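Side-chain contact in F-BAR domain only protein 1 (Danio rerio, PDB 5JP2), which probably acts at an early step of clathrin-mediated endocytosis, its mu homology domain binding a peptide of Eps15: residues T158-D163 / V181-D186. Sequence-based numbering, arbitrary orientation.
Sequences TRVSLD and VLLPLD
With CG1 anti to the backbone N (chi1 172°), Val160 sends that methyl out to Leu183. The CG of Leu183 is likewise anti to its own N, and its second torsion (chi2 63°) turns CD1 aside and leaves CD2 extended, nearly anti to CA. Val160 CG1 and Leu183 CD2 meet tip to tip at 4.2 Å. The other pair reverses the roles, leucine now on the first strand and valine on the second. Leu162 CD2 comes within 3.9 Å of Val181 CG1, again end against end. Each level thus matches a long residue with a short one, and the backbones stay nearly the same distance apart, CA to CA 9.1 Å for Val160 and Leu183 and 9.4 Å for Leu162 and Val181. No hydrogen bond joins the two segments, which meet here through methyl groups alone, as suits buried residues facing the opposite sheet. Branching at CB fits valine to a strand, while the longer leucine supplies the reach. Leu243 of strand 242-250 touches Val160, Val181 and Leu183, and Trp209 lies against Val181 and Leu183, extending the apolar layer. On the outward side of strand 157-166 polar residues are at home: exposed Asp163 bonds through OD1 to Thr225 OG1. Strand 157-166 belongs to a four-stranded antiparallel sheet and strand 179-184 to the large mixed sheet, and such end-to-end packing of aliphatic side chains between two facing sheets is the hydrophobic core of a beta-sandwich, here within the muniscin mu homology domain.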
ATOM      1  N   THR B 158     -19.574 -27.418  11.537  1.00 71.86           N
ATOM      2  CA  THR B 158     -18.268 -26.920  11.138  1.00 65.35           C
ATOM      3  C   THR B 158     -17.831 -25.836  12.106  1.00 52.20           C
ATOM      4  O   THR B 158     -18.614 -24.940  12.425  1.00 55.76           O
ATOM      5  CB  THR B 158     -18.321 -26.348   9.729  1.00 61.05           C
ATOM      6  OG1 THR B 158     -18.849 -27.331   8.836  1.00 72.31           O
ATOM      7  CG2 THR B 158     -16.945 -25.931   9.281  1.00 68.80           C
ATOM      8  N   ARG B 159     -16.600 -25.903  12.582  1.00 46.99           N
ATOM      9  CA  ARG B 159     -16.095 -24.827  13.414  1.00 58.76           C
ATOM     10  C   ARG B 159     -14.876 -24.214  12.742  1.00 52.74           C
ATOM     11  O   ARG B 159     -14.038 -24.925  12.185  1.00 52.95           O
ATOM     12  CB  ARG B 159     -15.769 -25.316  14.819  1.00 66.91           C
ATOM     13  CG  ARG B 159     -15.447 -24.202  15.788  1.00 83.98           C
ATOM     14  CD  ARG B 159     -14.977 -24.731  17.123  1.00101.31           C
ATOM     15  NE  ARG B 159     -14.532 -23.643  17.985  1.00 93.31           N
ATOM     16  CZ  ARG B 159     -13.263 -23.290  18.133  1.00 89.92           C
ATOM     17  NH1 ARG B 159     -12.319 -23.947  17.474  1.00 77.66           N
ATOM     18  NH2 ARG B 159     -12.941 -22.286  18.937  1.00 77.87           N
ATOM     19  N   VAL B 160     -14.787 -22.892  12.785  1.00 51.66           N
ATOM     20  CA  VAL B 160     -13.689 -22.159  12.173  1.00 47.40           C
ATOM     21  C   VAL B 160     -13.149 -21.181  13.199  1.00 43.33           C
ATOM     22  O   VAL B 160     -13.923 -20.498  13.872  1.00 45.39           O
ATOM     23  CB  VAL B 160     -14.164 -21.421  10.908  1.00 50.91           C
ATOM     24  CG1 VAL B 160     -13.089 -20.512  10.373  1.00 53.00           C
ATOM     25  CG2 VAL B 160     -14.588 -22.420   9.853  1.00 60.42           C
ATOM     26  N   SER B 161     -11.829 -21.108  13.315  1.00 37.10           N
ATOM     27  CA  SER B 161     -11.197 -20.181  14.236  1.00 38.91           C
ATOM     28  C   SER B 161     -10.008 -19.507  13.563  1.00 35.39           C
ATOM     29  O   SER B 161      -9.351 -20.093  12.707  1.00 39.87           O
ATOM     30  CB  SER B 161     -10.766 -20.899  15.502  1.00 34.43           C
ATOM     31  OG  SER B 161      -9.583 -21.619  15.262  1.00 58.90           O
ATOM     32  N   LEU B 162      -9.734 -18.269  13.965  1.00 32.17           N
ATOM     33  CA  LEU B 162      -8.617 -17.508  13.420  1.00 34.85           C
ATOM     34  C   LEU B 162      -7.834 -16.808  14.518  1.00 30.11           C
ATOM     35  O   LEU B 162      -8.403 -16.047  15.300  1.00 41.06           O
ATOM     36  CB  LEU B 162      -9.099 -16.468  12.412  1.00 28.60           C
ATOM     37  CG  LEU B 162      -8.009 -15.579  11.801  1.00 26.86           C
ATOM     38  CD1 LEU B 162      -7.166 -16.333  10.805  1.00 32.52           C
ATOM     39  CD2 LEU B 162      -8.618 -14.371  11.146  1.00 27.59           C
ATOM     40  N   ASP B 163      -6.535 -17.052  14.567  1.00 31.99           N
ATOM     41  CA  ASP B 163      -5.632 -16.272  15.397  1.00 39.89           C
ATOM     42  C   ASP B 163      -4.911 -15.250  14.523  1.00 31.50           C
ATOM     43  O   ASP B 163      -4.491 -15.558  13.412  1.00 31.92           O
ATOM     44  CB  ASP B 163      -4.621 -17.162  16.121  1.00 42.57           C
ATOM     45  CG  ASP B 163      -5.280 -18.166  17.055  1.00 49.47           C
ATOM     46  OD1 ASP B 163      -6.425 -17.937  17.475  1.00 62.98           O
ATOM     47  OD2 ASP B 163      -4.652 -19.190  17.385  1.00 73.86           O
ATOM     48  N   VAL B 181     -12.530  -8.749   9.083  1.00 29.30           N
ATOM     49  CA  VAL B 181     -12.293 -10.157   8.817  1.00 32.30           C
ATOM     50  C   VAL B 181     -13.559 -10.717   8.210  1.00 29.17           C
ATOM     51  O   VAL B 181     -14.643 -10.559   8.773  1.00 36.13           O
ATOM     52  CB  VAL B 181     -11.907 -10.941  10.080  1.00 25.27           C
ATOM     53  CG1 VAL B 181     -11.701 -12.430   9.746  1.00 21.88           C
ATOM     54  CG2 VAL B 181     -10.667 -10.360  10.675  1.00 24.51           C
ATOM     55  N   LEU B 182     -13.416 -11.378   7.071  1.00 28.43           N
ATOM     56  CA  LEU B 182     -14.536 -11.852   6.278  1.00 23.97           C
ATOM     57  C   LEU B 182     -14.452 -13.360   6.135  1.00 31.20           C
ATOM     58  O   LEU B 182     -13.435 -13.889   5.679  1.00 38.80           O
ATOM     59  CB  LEU B 182     -14.539 -11.190   4.905  1.00 37.43           C
ATOM     60  CG  LEU B 182     -14.538  -9.664   4.947  1.00 38.74           C
ATOM     61  CD1 LEU B 182     -14.059  -9.087   3.649  1.00 53.73           C
ATOM     62  CD2 LEU B 182     -15.920  -9.196   5.236  1.00 46.10           C
ATOM     63  N   LEU B 183     -15.504 -14.043   6.545  1.00 29.78           N
ATOM     64  CA  LEU B 183     -15.643 -15.482   6.346  1.00 30.42           C
ATOM     65  C   LEU B 183     -16.881 -15.721   5.495  1.00 39.91           C
ATOM     66  O   LEU B 183     -18.003 -15.469   5.964  1.00 42.82           O
ATOM     67  CB  LEU B 183     -15.749 -16.208   7.683  1.00 27.66           C
ATOM     68  CG  LEU B 183     -16.096 -17.689   7.653  1.00 32.29           C
ATOM     69  CD1 LEU B 183     -15.032 -18.497   6.939  1.00 36.46           C
ATOM     70  CD2 LEU B 183     -16.259 -18.168   9.054  1.00 44.83           C
ATOM     71  N   PRO B 184     -16.755 -16.183   4.249  1.00 47.67           N
ATOM     72  CA  PRO B 184     -17.963 -16.413   3.454  1.00 52.97           C
ATOM     73  C   PRO B 184     -18.724 -17.614   3.981  1.00 40.13           C
ATOM     74  O   PRO B 184     -18.136 -18.621   4.369  1.00 39.96           O
ATOM     75  CB  PRO B 184     -17.413 -16.650   2.045  1.00 48.61           C
ATOM     76  CG  PRO B 184     -16.079 -17.153   2.257  1.00 43.23           C
ATOM     77  CD  PRO B 184     -15.541 -16.532   3.502  1.00 47.97           C
ATOM     78  N   LEU B 185     -20.045 -17.471   4.045  1.00 52.40           N
ATOM     79  CA  LEU B 185     -20.928 -18.514   4.539  1.00 50.64           C
ATOM     80  C   LEU B 185     -22.243 -18.452   3.784  1.00 41.93           C
ATOM     81  O   LEU B 185     -22.858 -17.387   3.699  1.00 44.54           O
ATOM     82  CB  LEU B 185     -21.167 -18.333   6.034  1.00 54.67           C
ATOM     83  CG  LEU B 185     -22.033 -19.386   6.696  1.00 43.68           C
ATOM     84  CD1 LEU B 185     -21.355 -20.722   6.560  1.00 53.30           C
ATOM     85  CD2 LEU B 185     -22.214 -19.032   8.134  1.00 42.65           C
ATOM     86  N   ASP B 186     -22.725 -19.602   3.336  1.00 49.90           N
ATOM     87  CA  ASP B 186     -23.929 -19.619   2.526  1.00 57.40           C
ATOM     88  C   ASP B 186     -25.170 -19.348   3.375  1.00 46.68           C
ATOM     89  O   ASP B 186     -25.156 -19.470   4.601  1.00 46.40           O
ATOM     90  CB  ASP B 186     -24.041 -20.970   1.819  1.00 75.24           C
ATOM     91  CG  ASP B 186     -25.119 -20.994   0.762  1.00 60.46           C
ATOM     92  OD1 ASP B 186     -25.290 -19.979   0.059  1.00 64.66           O
ATOM     93  OD2 ASP B 186     -25.794 -22.033   0.635  1.00 78.86           O
TER